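Local coordinates for protein glutathione s-transferase S2 (Nilaparvata lugens, PDB 5H5L) that probably conjugates glutathione to electrophilic substrates as a sigma-class glutathione S-transferase, and acts as a glutathione-requiring prostaglandin D synthase, at residues B[19-24]-B[73-78]; B[24-29]-B[187-192]; B[86-91]-B[148-153]; B[132-137]-B[174-179]. All blocks are in the same frame, centred on the assembly; numbering follows the deposited sequence.

Interaction 1 (B[19-24]-B[73-78]); sequences RWMLSY and KKAGLA
Y24 and L77 reach toward each other tip to tip, and the methyl CD1 of L77 comes to rest over one face of the phenol ring. It sits 3.8 Å from the ring centroid and 23° off the normal, a CH-pi contact displaced toward the rim on the CE2 side, where L77 CD1 and Y24 CE2 are 3.5 Å apart. The CB bond of Y24 points toward residues 73-78, and CG stands anti to the backbone N (chi1 -173°), beside the carbonyl carbon. At the ring edge, A75 CB lies 3.8 Å from Y24 CD2. M21, one turn earlier, has a chain bent at chi2 and chi3; its CE ends 4.1 Å from A75 CB. An alanine in place of Y24 would probably open a gap beside A75 and leave L77 CD1 without its aromatic partner. G76, at positive phi, is the first residue to leave helical geometry after helix 64-75, in a Schellman motif that delivers L77 to the ring: within the thioredoxin-like glutathione-binding domain, helix 15-25 meets the end of helix 64-75 and the loop after it.

Interaction 2 (B[24-29]-B[187-192]); sequences YLDVPF and LPKIKA
The seam between the thioredoxin-like domain and the all-helical domain of the glutathione transferase fold runs through Y24 and K189, where the end of helix 15-25 meets the first turn of helix 188-196. The ammonium of K189 stands above the middle of the Y24 ring, NZ 4.2 Å from the centroid and 10° off the normal, a cation-pi contact. K189 CE follows over the same face, 4.3 Å from the Y24 ring centroid, a CH-pi contact; the lysine chain bends at chi3 (-55°) to bring CE there. Helix 15-25 closes here in a Schellman motif with D26 at positive phi, and D26 CB packs 4.1 Å from K189 CD. The D26 carboxylate stays apart from the amine, with OD2 6.4 Å from K189 NZ; any attraction between the two charges is probably modest. Two methyls approach the ring obliquely: L187 CD1, from the N-cap residue of helix 188-196, is 4.4 Å from Y24 CE1, and I190 CD1 is 4.5 Å from Y24 CD1.

Interaction 3 (B[86-91]-B[148-153]); sequences LMIDTM and KLSWGD
The indole of W151 takes the CG2 methyl of I88 against one face, toward the rim at the pyrrole nitrogen: I88 CG2 is 3.4 Å from W151 NE1 and 3.5 Å from W151 CE2. In the plane of the ring, at its edge, lie D89 OD1, 3.4 Å from W151 CZ2, and a water. That water accepts from W151 NE1 at 2.9 Å and donates to D89 OD1, so the buried N-H is satisfied through a bridge to the carboxylate, whose plane is turned 55° from the indole. W151 CG sits between the backbone N and the carbonyl carbon (chi1 68°), and the far end of the ring approaches I88 and D89. At the other end of the isoleucine, I88 CD1 packs 3.8 Å from S150 CB. S150 and D153 form a capping box at the start of helix 151-164: S150 N donates to D153 OD2 (2.7 Å), while the return bond from D153 N to S150 OG is weak. D89 has stronger partners elsewhere, OD1 bridging to R69 of its own chain and OD2 to R69 of the second subunit. The contact joins helices 82-106 and 151-164 within the helical domain, with W151 also packed on helix 64-75 of the glutathione-binding domain.

Interaction 4 (B[132-137]-B[174-179]); sequences KFNDHI and YEHIKA. With EDO (1,2-ethanediol), chain H.
N134 turns its side-chain oxygen onto the first turn of helix 175-185, where N134 OD1 accepts two backbone hydrogen bonds, from H176 N at 2.7 Å and from I177 N at 3.2 Å. Both donors lie in the carbonyl plane of the amide. The amide crosses the H176 side chain at about a right angle, at the edge of the imidazole. The amide nitrogen is engaged too: a water accepts from N134 ND2 at 2.9 Å and from E175 N. One asparagine of helix 111-139 therefore serves the N-terminal turn of a second helix, directly and through water. Y174 holds the N-cap position of helix 175-185. A leucine in place of N134 would probably leave the amides of H176 and I177 without this shared acceptor and the bridging water without one of its donors. In the all-helical domain of the transferase fold, segments 132-137 and 175-179 cross at 69°, their axes 8.1 Å apart. Beyond the amide, I137 CD1 meets I177 CG1 at 4.1 Å, and I177 CD1 reaches F133 CB. Further out, a 1,2-ethanediol, probably from the crystallisation liquor, donates from O1 to Y174 OH at 3.3 Å; the Y174 ring packs edge-to-face with F130, and F133 leans on M91 of helix 82-106.

In the fold
Interactions 1 and 2 share Y24, and their centres lie 8 Å apart, so this tyrosine is packed from both helix 64-75 and helix 188-196. Interaction 3 joins on through the loop after helix 64-75: L77 O and W151 N make a probable hydrogen bond of 2.8 Å, and L149 CD2 touches both L77 CD2 and L187 CD1. Interaction 4 lies farther out in the helical domain, 14 Å from interaction 3 between centres and linked to it by M91, which packs on F133 and H136. The glutathione site is closest to interaction 3, with the side chains of W151 about 10 Å, F133 about 11 Å and M21 about 13 Å from a bound glutathione.

Interaction 1 (B[19-24]-B[73-78])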
loop_
_atom_site.group_PDB
_atom_site.type_symbol
_atom_site.label_atom_id
_atom_site.label_comp_id
_atom_site.label_asym_id
_atom_site.label_seq_id
_atom_site.Cartn_x
_atom_site.Cartn_y
_atom_site.Cartn_z
ATOM N N ARG B 19 3.669 -12.949 11.070
ATOM C CA ARG B 19 3.861 -14.202 11.802
ATOM C C ARG B 19 3.646 -15.411 10.898
ATOM O O ARG B 19 4.425 -16.378 10.936
ATOM C CB ARG B 19 2.917 -14.257 13.009
ATOM C CG ARG B 19 3.143 -13.178 14.074
ATOM C CD ARG B 19 1.968 -13.095 15.052
ATOM N NE ARG B 19 2.083 -12.037 16.055
ATOM C CZ ARG B 19 1.096 -11.231 16.420
ATOM N NH1 ARG B 19 -0.106 -11.327 15.859
ATOM N NH2 ARG B 19 1.310 -10.300 17.339
ATOM N N TRP B 20 2.592 -15.387 10.071
ATOM C CA TRP B 20 2.367 -16.516 9.176
ATOM C C TRP B 20 3.494 -16.658 8.176
ATOM O O TRP B 20 3.915 -17.774 7.872
ATOM C CB TRP B 20 1.037 -16.397 8.415
ATOM C CG TRP B 20 -0.196 -16.614 9.257
ATOM C CD1 TRP B 20 -0.277 -16.555 10.611
ATOM C CD2 TRP B 20 -1.527 -16.920 8.789
ATOM N NE1 TRP B 20 -1.571 -16.797 11.023
ATOM C CE2 TRP B 20 -2.352 -17.019 9.921
ATOM C CE3 TRP B 20 -2.095 -17.099 7.526
ATOM C CZ2 TRP B 20 -3.697 -17.291 9.837
ATOM C CZ3 TRP B 20 -3.444 -17.375 7.444
ATOM C CH2 TRP B 20 -4.223 -17.487 8.594
ATOM N N MET B 21 3.976 -15.545 7.613
ATOM C CA MET B 21 5.065 -15.636 6.637
ATOM C C MET B 21 6.340 -16.173 7.283
ATOM O O MET B 21 7.059 -16.989 6.688
ATOM C CB MET B 21 5.321 -14.267 6.004
ATOM C CG MET B 21 4.271 -13.830 4.972
ATOM S SD MET B 21 4.004 -15.025 3.675
ATOM C CE MET B 21 5.599 -15.159 2.974
ATOM N N LEU B 22 6.633 -15.731 8.486
ATOM C CA LEU B 22 7.835 -16.228 9.159
ATOM C C LEU B 22 7.676 -17.706 9.505
ATOM O O LEU B 22 8.628 -18.486 9.370
ATOM C CB LEU B 22 8.105 -15.401 10.408
ATOM C CG LEU B 22 8.577 -13.955 10.174
ATOM C CD1 LEU B 22 8.521 -13.221 11.451
ATOM C CD2 LEU B 22 9.993 -13.963 9.652
ATOM N N SER B 23 6.454 -18.113 9.856
ATOM C CA SER B 23 6.174 -19.530 10.107
ATOM C C SER B 23 6.318 -20.329 8.832
ATOM O O SER B 23 7.019 -21.347 8.797
ATOM C CB SER B 23 4.777 -19.685 10.687
ATOM O OG SER B 23 4.726 -19.074 11.950
ATOM N N TYR B 24 5.718 -19.847 7.742
ATOM C CA TYR B 24 5.914 -20.524 6.471
ATOM C C TYR B 24 7.388 -20.626 6.121
ATOM O O TYR B 24 7.822 -21.608 5.516
ATOM C CB TYR B 24 5.186 -19.806 5.353
ATOM C CG TYR B 24 5.215 -20.554 4.054
ATOM C CD1 TYR B 24 4.226 -21.470 3.734
ATOM C CD2 TYR B 24 6.188 -20.326 3.130
ATOM C CE1 TYR B 24 4.226 -22.129 2.515
ATOM C CE2 TYR B 24 6.193 -20.978 1.911
ATOM C CZ TYR B 24 5.213 -21.893 1.617
ATOM O OH TYR B 24 5.227 -22.538 0.394
ATOM N N LYS B 73 9.267 -13.055 -1.038
ATOM C CA LYS B 73 10.414 -13.310 -1.905
ATOM C C LYS B 73 11.321 -14.350 -1.276
ATOM O O LYS B 73 11.777 -15.272 -1.946
ATOM C CB LYS B 73 11.250 -12.050 -2.147
ATOM C CG LYS B 73 10.646 -10.970 -3.016
ATOM C CD LYS B 73 10.707 -11.356 -4.460
ATOM C CE LYS B 73 9.981 -10.309 -5.317
ATOM N NZ LYS B 73 9.870 -10.756 -6.747
ATOM N N LYS B 74 11.614 -14.194 0.015
ATOM C CA LYS B 74 12.473 -15.158 0.687
ATOM C C LYS B 74 11.857 -16.543 0.674
ATOM O O LYS B 74 12.589 -17.536 0.642
ATOM C CB LYS B 74 12.754 -14.733 2.129
ATOM C CG LYS B 74 13.569 -13.437 2.243
ATOM C CD LYS B 74 14.456 -13.338 3.443
ATOM C CE LYS B 74 15.913 -13.471 3.013
ATOM N NZ LYS B 74 16.482 -12.195 2.480
ATOM N N ALA B 75 10.525 -16.627 0.670
ATOM C CA ALA B 75 9.808 -17.900 0.776
ATOM C C ALA B 75 9.561 -18.558 -0.564
ATOM O O ALA B 75 9.015 -19.661 -0.600
ATOM C CB ALA B 75 8.474 -17.703 1.484
ATOM N N GLY B 76 9.925 -17.914 -1.661
ATOM C CA GLY B 76 9.515 -18.395 -2.967
ATOM C C GLY B 76 8.034 -18.277 -3.258
ATOM O O GLY B 76 7.496 -19.074 -4.041
ATOM N N LEU B 77 7.355 -17.324 -2.632
ATOM C CA LEU B 77 5.931 -17.085 -2.840
ATOM C C LEU B 77 5.657 -15.732 -3.483
ATOM O O LEU B 77 4.686 -15.052 -3.134
ATOM C CB LEU B 77 5.197 -17.182 -1.514
ATOM C CG LEU B 77 5.242 -18.530 -0.800
ATOM C CD1 LEU B 77 4.372 -18.401 0.410
ATOM C CD2 LEU B 77 4.768 -19.693 -1.681
ATOM N N ALA B 78 6.524 -15.319 -4.405
ATOM C CA ALA B 78 6.308 -14.100 -5.181
ATOM C C ALA B 78 6.213 -14.443 -6.660
ATOM O O ALA B 78 5.998 -15.605 -7.005
ATOM C CB ALA B 78 7.421 -13.074 -4.936
#

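Interaction 2 (B[24-29]-B[187-192])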
loop_
_atom_site.group_PDB
_atom_site.type_symbol
_atom_site.label_atom_id
_atom_site.label_comp_id
_atom_site.label_asym_id
_atom_site.label_seq_id
_atom_site.Cartn_x
_atom_site.Cartn_y
_atom_site.Cartn_z
ATOM N N TYR B 24 5.718 -19.847 7.742
ATOM C CA TYR B 24 5.914 -20.524 6.471
ATOM C C TYR B 24 7.388 -20.626 6.121
ATOM O O TYR B 24 7.822 -21.608 5.516
ATOM C CB TYR B 24 5.186 -19.806 5.353
ATOM C CG TYR B 24 5.215 -20.554 4.054
ATOM C CD1 TYR B 24 4.226 -21.470 3.734
ATOM C CD2 TYR B 24 6.188 -20.326 3.130
ATOM C CE1 TYR B 24 4.226 -22.129 2.515
ATOM C CE2 TYR B 24 6.193 -20.978 1.911
ATOM C CZ TYR B 24 5.213 -21.893 1.617
ATOM O OH TYR B 24 5.227 -22.538 0.394
ATOM N N LEU B 25 8.161 -19.585 6.423
ATOM C CA LEU B 25 9.597 -19.600 6.126
ATOM C C LEU B 25 10.361 -20.589 7.001
ATOM O O LEU B 25 11.500 -20.944 6.673
ATOM C CB LEU B 25 10.200 -18.214 6.346
ATOM C CG LEU B 25 10.297 -17.239 5.187
ATOM C CD1 LEU B 25 10.891 -15.933 5.720
ATOM C CD2 LEU B 25 11.187 -17.801 4.071
ATOM N N ASP B 26 9.759 -20.995 8.109
ATOM C CA ASP B 26 10.343 -21.932 9.054
ATOM C C ASP B 26 11.614 -21.363 9.679
ATOM O O ASP B 26 12.615 -22.061 9.810
ATOM C CB ASP B 26 10.620 -23.276 8.377
ATOM C CG ASP B 26 10.646 -24.434 9.369
ATOM O OD1 ASP B 26 9.979 -24.322 10.419
ATOM O OD2 ASP B 26 11.352 -25.436 9.096
ATOM N N VAL B 27 11.578 -20.084 10.051
ATOM C CA VAL B 27 12.701 -19.458 10.754
ATOM C C VAL B 27 12.250 -19.114 12.161
ATOM O O VAL B 27 11.085 -18.764 12.370
ATOM C CB VAL B 27 13.229 -18.206 10.032
ATOM C CG1 VAL B 27 13.810 -18.598 8.702
ATOM C CG2 VAL B 27 12.121 -17.161 9.866
ATOM N N PRO B 28 13.140 -19.190 13.144
ATOM C CA PRO B 28 12.798 -18.711 14.476
ATOM C C PRO B 28 12.630 -17.204 14.477
ATOM O O PRO B 28 13.244 -16.481 13.689
ATOM C CB PRO B 28 14.004 -19.139 15.317
ATOM C CG PRO B 28 15.120 -19.053 14.396
ATOM C CD PRO B 28 14.575 -19.499 13.035
ATOM N N PHE B 29 11.774 -16.736 15.366
ATOM C CA PHE B 29 11.595 -15.319 15.502
ATOM C C PHE B 29 11.003 -15.033 16.860
ATOM O O PHE B 29 10.213 -15.817 17.394
ATOM C CB PHE B 29 10.702 -14.770 14.387
ATOM C CG PHE B 29 9.258 -15.183 14.474
ATOM C CD1 PHE B 29 8.816 -16.347 13.876
ATOM C CD2 PHE B 29 8.348 -14.372 15.078
ATOM C CE1 PHE B 29 7.464 -16.690 13.928
ATOM C CE2 PHE B 29 7.011 -14.688 15.127
ATOM C CZ PHE B 29 6.565 -15.837 14.541
ATOM N N LEU B 187 -1.835 -25.109 5.145
ATOM C CA LEU B 187 -0.403 -25.193 4.908
ATOM C C LEU B 187 0.261 -25.617 6.214
ATOM O O LEU B 187 -0.058 -25.053 7.272
ATOM C CB LEU B 187 0.144 -23.851 4.406
ATOM C CG LEU B 187 -0.434 -23.467 3.035
ATOM C CD1 LEU B 187 -0.147 -21.978 2.603
ATOM C CD2 LEU B 187 0.074 -24.434 1.977
ATOM N N PRO B 188 1.126 -26.635 6.200
ATOM C CA PRO B 188 1.538 -27.264 7.470
ATOM C C PRO B 188 2.104 -26.275 8.469
ATOM O O PRO B 188 1.712 -26.267 9.645
ATOM C CB PRO B 188 2.582 -28.290 7.016
ATOM C CG PRO B 188 2.275 -28.570 5.629
ATOM C CD PRO B 188 1.658 -27.357 5.033
ATOM N N LYS B 189 3.009 -25.410 8.025
ATOM C CA LYS B 189 3.622 -24.497 8.974
ATOM C C LYS B 189 2.635 -23.442 9.425
ATOM O O LYS B 189 2.654 -23.030 10.590
ATOM C CB LYS B 189 4.881 -23.903 8.369
ATOM C CG LYS B 189 5.926 -25.009 8.085
ATOM C CD LYS B 189 6.967 -24.625 7.046
ATOM C CE LYS B 189 6.298 -24.183 5.723
ATOM N NZ LYS B 189 6.936 -24.694 4.466
ATOM N N ILE B 190 1.717 -23.032 8.558
ATOM C CA ILE B 190 0.723 -22.076 9.027
ATOM C C ILE B 190 -0.231 -22.762 9.999
ATOM O O ILE B 190 -0.540 -22.235 11.077
ATOM C CB ILE B 190 0.019 -21.425 7.820
ATOM C CG1 ILE B 190 1.067 -20.546 7.066
ATOM C CG2 ILE B 190 -1.175 -20.629 8.291
ATOM C CD1 ILE B 190 0.583 -19.886 5.781
ATOM N N LYS B 191 -0.661 -23.975 9.654
ATOM C CA LYS B 191 -1.476 -24.798 10.544
ATOM C C LYS B 191 -0.842 -24.930 11.924
ATOM O O LYS B 191 -1.489 -24.712 12.953
ATOM C CB LYS B 191 -1.636 -26.176 9.902
ATOM C CG LYS B 191 -2.810 -26.984 10.416
ATOM C CD LYS B 191 -2.917 -28.285 9.642
ATOM C CE LYS B 191 -4.104 -29.105 10.114
ATOM N NZ LYS B 191 -3.917 -29.561 11.510
ATOM N N ALA B 192 0.417 -25.335 11.953
ATOM C CA ALA B 192 1.163 -25.399 13.203
ATOM C C ALA B 192 1.078 -24.090 13.967
ATOM O O ALA B 192 0.776 -24.070 15.167
ATOM C CB ALA B 192 2.621 -25.746 12.910
#

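Interaction 3 (B[86-91]-B[148-153])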
loop_
_atom_site.group_PDB
_atom_site.type_symbol
_atom_site.label_atom_id
_atom_site.label_comp_id
_atom_site.label_asym_id
_atom_site.label_seq_id
_atom_site.Cartn_x
_atom_site.Cartn_y
_atom_site.Cartn_z
ATOM N N LEU B 86 3.309 -7.878 -10.310
ATOM C CA LEU B 86 2.258 -6.875 -10.439
ATOM C C LEU B 86 0.890 -7.486 -10.139
ATOM O O LEU B 86 0.050 -6.862 -9.491
ATOM C CB LEU B 86 2.253 -6.266 -11.828
ATOM C CG LEU B 86 1.222 -5.179 -12.124
ATOM C CD1 LEU B 86 1.351 -3.986 -11.185
ATOM C CD2 LEU B 86 1.355 -4.723 -13.590
ATOM N N MET B 87 0.652 -8.701 -10.601
ATOM C CA MET B 87 -0.632 -9.344 -10.367
ATOM C C MET B 87 -0.875 -9.617 -8.890
ATOM O O MET B 87 -2.022 -9.569 -8.429
ATOM C CB MET B 87 -0.709 -10.634 -11.179
ATOM C CG MET B 87 -0.666 -10.406 -12.702
ATOM S SD MET B 87 -2.049 -9.461 -13.340
ATOM C CE MET B 87 -1.360 -7.805 -13.399
ATOM N N ILE B 88 0.171 -9.864 -8.130
ATOM C CA ILE B 88 0.033 -10.022 -6.685
ATOM C C ILE B 88 -0.188 -8.661 -6.020
ATOM O O ILE B 88 -1.114 -8.481 -5.222
ATOM C CB ILE B 88 1.286 -10.695 -6.101
ATOM C CG1 ILE B 88 1.529 -12.113 -6.652
ATOM C CG2 ILE B 88 1.177 -10.772 -4.581
ATOM C CD1 ILE B 88 2.984 -12.582 -6.353
ATOM N N ASP B 89 0.703 -7.700 -6.326
ATOM C CA ASP B 89 0.723 -6.381 -5.694
ATOM C C ASP B 89 -0.585 -5.644 -5.898
ATOM O O ASP B 89 -1.103 -5.029 -4.957
ATOM C CB ASP B 89 1.873 -5.530 -6.260
ATOM C CG ASP B 89 3.255 -6.007 -5.829
ATOM O OD1 ASP B 89 3.382 -6.891 -4.959
ATOM O OD2 ASP B 89 4.233 -5.507 -6.419
ATOM N N THR B 90 -1.133 -5.666 -7.132
ATOM C CA THR B 90 -2.368 -4.926 -7.387
ATOM C C THR B 90 -3.523 -5.459 -6.541
ATOM O O THR B 90 -4.306 -4.672 -5.998
ATOM C CB THR B 90 -2.737 -4.931 -8.884
ATOM O OG1 THR B 90 -3.841 -4.038 -9.079
ATOM C CG2 THR B 90 -3.150 -6.269 -9.346
ATOM N N MET B 91 -3.628 -6.776 -6.387
ATOM C CA MET B 91 -4.698 -7.349 -5.573
ATOM C C MET B 91 -4.557 -6.990 -4.098
ATOM O O MET B 91 -5.556 -6.695 -3.414
ATOM C CB MET B 91 -4.727 -8.871 -5.735
ATOM C CG MET B 91 -5.198 -9.356 -7.116
ATOM S SD MET B 91 -6.744 -8.605 -7.679
ATOM C CE MET B 91 -7.797 -9.271 -6.434
ATOM N N LYS B 148 -1.206 -19.517 -8.633
ATOM C CA LYS B 148 -0.346 -20.211 -7.679
ATOM C C LYS B 148 -0.271 -19.428 -6.373
ATOM O O LYS B 148 -0.529 -18.220 -6.329
ATOM C CB LYS B 148 1.070 -20.449 -8.242
ATOM C CG LYS B 148 1.830 -19.197 -8.662
ATOM C CD LYS B 148 3.139 -19.512 -9.442
ATOM C CE LYS B 148 3.842 -18.233 -9.868
ATOM N NZ LYS B 148 5.016 -18.353 -10.783
ATOM N N LEU B 149 0.085 -20.153 -5.311
ATOM C CA LEU B 149 0.178 -19.589 -3.970
ATOM C C LEU B 149 1.166 -18.420 -3.931
ATOM O O LEU B 149 2.282 -18.514 -4.450
ATOM C CB LEU B 149 0.623 -20.657 -2.978
ATOM C CG LEU B 149 0.645 -20.203 -1.509
ATOM C CD1 LEU B 149 -0.765 -20.091 -0.958
ATOM C CD2 LEU B 149 1.438 -21.134 -0.659
ATOM N N SER B 150 0.757 -17.323 -3.310
ATOM C CA SER B 150 1.629 -16.175 -3.143
ATOM C C SER B 150 1.579 -15.662 -1.711
ATOM O O SER B 150 0.717 -16.046 -0.917
ATOM C CB SER B 150 1.254 -15.052 -4.120
ATOM O OG SER B 150 0.038 -14.398 -3.774
ATOM N N TRP B 151 2.533 -14.758 -1.382
ATOM C CA TRP B 151 2.467 -14.044 -0.110
ATOM C C TRP B 151 1.170 -13.265 -0.020
ATOM O O TRP B 151 0.642 -13.048 1.072
ATOM C CB TRP B 151 3.687 -13.093 0.051
ATOM C CG TRP B 151 3.671 -11.943 -0.914
ATOM C CD1 TRP B 151 4.254 -11.906 -2.160
ATOM C CD2 TRP B 151 3.045 -10.676 -0.730
ATOM N NE1 TRP B 151 4.033 -10.699 -2.748
ATOM C CE2 TRP B 151 3.290 -9.926 -1.891
ATOM C CE3 TRP B 151 2.287 -10.101 0.303
ATOM C CZ2 TRP B 151 2.819 -8.644 -2.054
ATOM C CZ3 TRP B 151 1.812 -8.828 0.144
ATOM C CH2 TRP B 151 2.062 -8.106 -1.028
ATOM N N GLY B 152 0.630 -12.861 -1.162
ATOM C CA GLY B 152 -0.643 -12.191 -1.161
ATOM C C GLY B 152 -1.764 -13.038 -0.569
ATOM O O GLY B 152 -2.596 -12.539 0.197
ATOM N N ASP B 153 -1.820 -14.316 -0.940
ATOM C CA ASP B 153 -2.829 -15.210 -0.354
ATOM C C ASP B 153 -2.706 -15.256 1.165
ATOM O O ASP B 153 -3.705 -15.229 1.895
ATOM C CB ASP B 153 -2.674 -16.624 -0.933
ATOM C CG ASP B 153 -2.831 -16.668 -2.440
ATOM O OD1 ASP B 153 -3.852 -16.152 -2.945
ATOM O OD2 ASP B 153 -1.911 -17.179 -3.127
HETATM O O HOH W 1 4.998 -9.417 -5.192
#

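Interaction 4 (B[132-137]-B[174-179])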
loop_
_atom_site.group_PDB
_atom_site.type_symbol
_atom_site.label_atom_id
_atom_site.label_comp_id
_atom_site.label_asym_id
_atom_site.label_seq_id
_atom_site.Cartn_x
_atom_site.Cartn_y
_atom_site.Cartn_z
ATOM N N LYS B 132 -15.985 -9.347 -6.462
ATOM C CA LYS B 132 -14.879 -9.274 -7.415
ATOM C C LYS B 132 -13.723 -10.184 -7.006
ATOM O O LYS B 132 -13.142 -10.864 -7.859
ATOM C CB LYS B 132 -14.416 -7.830 -7.560
ATOM C CG LYS B 132 -15.348 -7.002 -8.471
ATOM C CD LYS B 132 -15.328 -5.539 -8.067
ATOM C CE LYS B 132 -16.227 -4.699 -8.944
ATOM N NZ LYS B 132 -15.720 -4.591 -10.356
ATOM N N PHE B 133 -13.348 -10.179 -5.716
ATOM C CA PHE B 133 -12.302 -11.082 -5.236
ATOM C C PHE B 133 -12.692 -12.525 -5.513
ATOM O O PHE B 133 -11.878 -13.342 -5.970
ATOM C CB PHE B 133 -12.081 -10.922 -3.722
ATOM C CG PHE B 133 -11.537 -9.582 -3.280
ATOM C CD1 PHE B 133 -10.936 -8.692 -4.158
ATOM C CD2 PHE B 133 -11.631 -9.225 -1.947
ATOM C CE1 PHE B 133 -10.448 -7.480 -3.706
ATOM C CE2 PHE B 133 -11.176 -8.005 -1.511
ATOM C CZ PHE B 133 -10.569 -7.147 -2.395
ATOM N N ASN B 134 -13.937 -12.860 -5.182
ATOM C CA ASN B 134 -14.457 -14.211 -5.408
ATOM C C ASN B 134 -14.336 -14.611 -6.885
ATOM O O ASN B 134 -13.795 -15.671 -7.212
ATOM C CB ASN B 134 -15.910 -14.243 -4.929
ATOM C CG ASN B 134 -16.414 -15.648 -4.631
ATOM O OD1 ASN B 134 -15.717 -16.503 -4.085
ATOM N ND2 ASN B 134 -17.648 -15.880 -4.982
ATOM N N ASP B 135 -14.796 -13.745 -7.786
ATOM C CA ASP B 135 -14.707 -14.000 -9.223
ATOM C C ASP B 135 -13.250 -14.061 -9.673
ATOM O O ASP B 135 -12.869 -14.902 -10.496
ATOM C CB ASP B 135 -15.499 -12.890 -9.941
ATOM C CG ASP B 135 -15.289 -12.830 -11.467
ATOM O OD1 ASP B 135 -16.052 -13.491 -12.201
ATOM O OD2 ASP B 135 -14.423 -12.049 -11.943
ATOM N N HIS B 136 -12.403 -13.214 -9.096
ATOM C CA HIS B 136 -10.996 -13.204 -9.491
ATOM C C HIS B 136 -10.314 -14.492 -9.087
ATOM O O HIS B 136 -9.578 -15.087 -9.880
ATOM C CB HIS B 136 -10.307 -11.996 -8.862
ATOM C CG HIS B 136 -8.892 -11.821 -9.277
ATOM N ND1 HIS B 136 -8.534 -11.101 -10.390
ATOM C CD2 HIS B 136 -7.737 -12.241 -8.705
ATOM C CE1 HIS B 136 -7.214 -11.085 -10.492
ATOM N NE2 HIS B 136 -6.705 -11.758 -9.474
ATOM N N ILE B 137 -10.548 -14.951 -7.855
ATOM C CA ILE B 137 -9.945 -16.201 -7.411
ATOM C C ILE B 137 -10.454 -17.370 -8.254
ATOM O O ILE B 137 -9.677 -18.224 -8.685
ATOM C CB ILE B 137 -10.214 -16.421 -5.917
ATOM C CG1 ILE B 137 -9.448 -15.374 -5.062
ATOM C CG2 ILE B 137 -9.816 -17.823 -5.493
ATOM C CD1 ILE B 137 -9.921 -15.388 -3.662
ATOM N N TYR B 174 -18.966 -16.623 -0.032
ATOM C CA TYR B 174 -18.040 -16.425 -1.144
ATOM C C TYR B 174 -17.216 -17.700 -1.262
ATOM O O TYR B 174 -16.168 -17.846 -0.637
ATOM C CB TYR B 174 -17.185 -15.183 -0.920
ATOM C CG TYR B 174 -18.033 -13.949 -0.741
ATOM C CD1 TYR B 174 -18.615 -13.315 -1.841
ATOM C CD2 TYR B 174 -18.299 -13.454 0.513
ATOM C CE1 TYR B 174 -19.385 -12.212 -1.697
ATOM C CE2 TYR B 174 -19.083 -12.326 0.683
ATOM C CZ TYR B 174 -19.628 -11.715 -0.418
ATOM O OH TYR B 174 -20.417 -10.605 -0.231
ATOM N N GLU B 175 -17.711 -18.613 -2.106
ATOM C CA GLU B 175 -17.182 -19.967 -2.236
ATOM C C GLU B 175 -15.685 -19.967 -2.512
ATOM O O GLU B 175 -14.950 -20.790 -1.965
ATOM C CB GLU B 175 -17.934 -20.691 -3.362
ATOM C CG GLU B 175 -17.381 -22.030 -3.818
ATOM C CD GLU B 175 -18.173 -22.637 -5.007
ATOM O OE1 GLU B 175 -19.298 -22.166 -5.301
ATOM O OE2 GLU B 175 -17.658 -23.583 -5.657
ATOM N N HIS B 176 -15.215 -19.084 -3.391
ATOM C CA HIS B 176 -13.810 -19.167 -3.772
ATOM C C HIS B 176 -12.896 -18.496 -2.748
ATOM O O HIS B 176 -11.764 -18.960 -2.559
ATOM C CB HIS B 176 -13.667 -18.611 -5.173
ATOM C CG HIS B 176 -14.502 -19.365 -6.165
ATOM N ND1 HIS B 176 -15.716 -18.904 -6.637
ATOM C CD2 HIS B 176 -14.333 -20.595 -6.697
ATOM C CE1 HIS B 176 -16.240 -19.809 -7.443
ATOM N NE2 HIS B 176 -15.422 -20.846 -7.492
ATOM N N ILE B 177 -13.366 -17.447 -2.060
ATOM C CA ILE B 177 -12.619 -16.915 -0.918
ATOM C C ILE B 177 -12.496 -17.970 0.169
ATOM O O ILE B 177 -11.409 -18.224 0.690
ATOM C CB ILE B 177 -13.277 -15.629 -0.391
ATOM C CG1 ILE B 177 -13.269 -14.558 -1.466
ATOM C CG2 ILE B 177 -12.571 -15.143 0.851
ATOM C CD1 ILE B 177 -14.014 -13.253 -1.008
ATOM N N LYS B 178 -13.610 -18.616 0.522
ATOM C CA LYS B 178 -13.582 -19.604 1.600
ATOM C C LYS B 178 -12.696 -20.800 1.247
ATOM O O LYS B 178 -12.020 -21.359 2.122
ATOM C CB LYS B 178 -15.008 -20.056 1.915
ATOM C CG LYS B 178 -15.108 -21.162 2.949
ATOM C CD LYS B 178 -14.694 -20.670 4.320
ATOM C CE LYS B 178 -14.792 -21.794 5.348
ATOM N NZ LYS B 178 -14.180 -21.406 6.642
ATOM N N ALA B 179 -12.705 -21.213 -0.024
ATOM C CA ALA B 179 -11.815 -22.273 -0.508
ATOM C C ALA B 179 -10.329 -21.888 -0.399
ATOM O O ALA B 179 -9.481 -22.726 -0.072
ATOM C CB ALA B 179 -12.143 -22.570 -1.954
HETATM C C1 EDO H . -22.705 -12.222 -2.820
HETATM O O1 EDO H . -23.198 -11.270 -1.822
HETATM C C2 EDO H . -23.130 -13.690 -2.575
HETATM O O2 EDO H . -22.629 -14.570 -3.611
HETATM O O HOH W 2 -19.623 -17.956 -4.468
#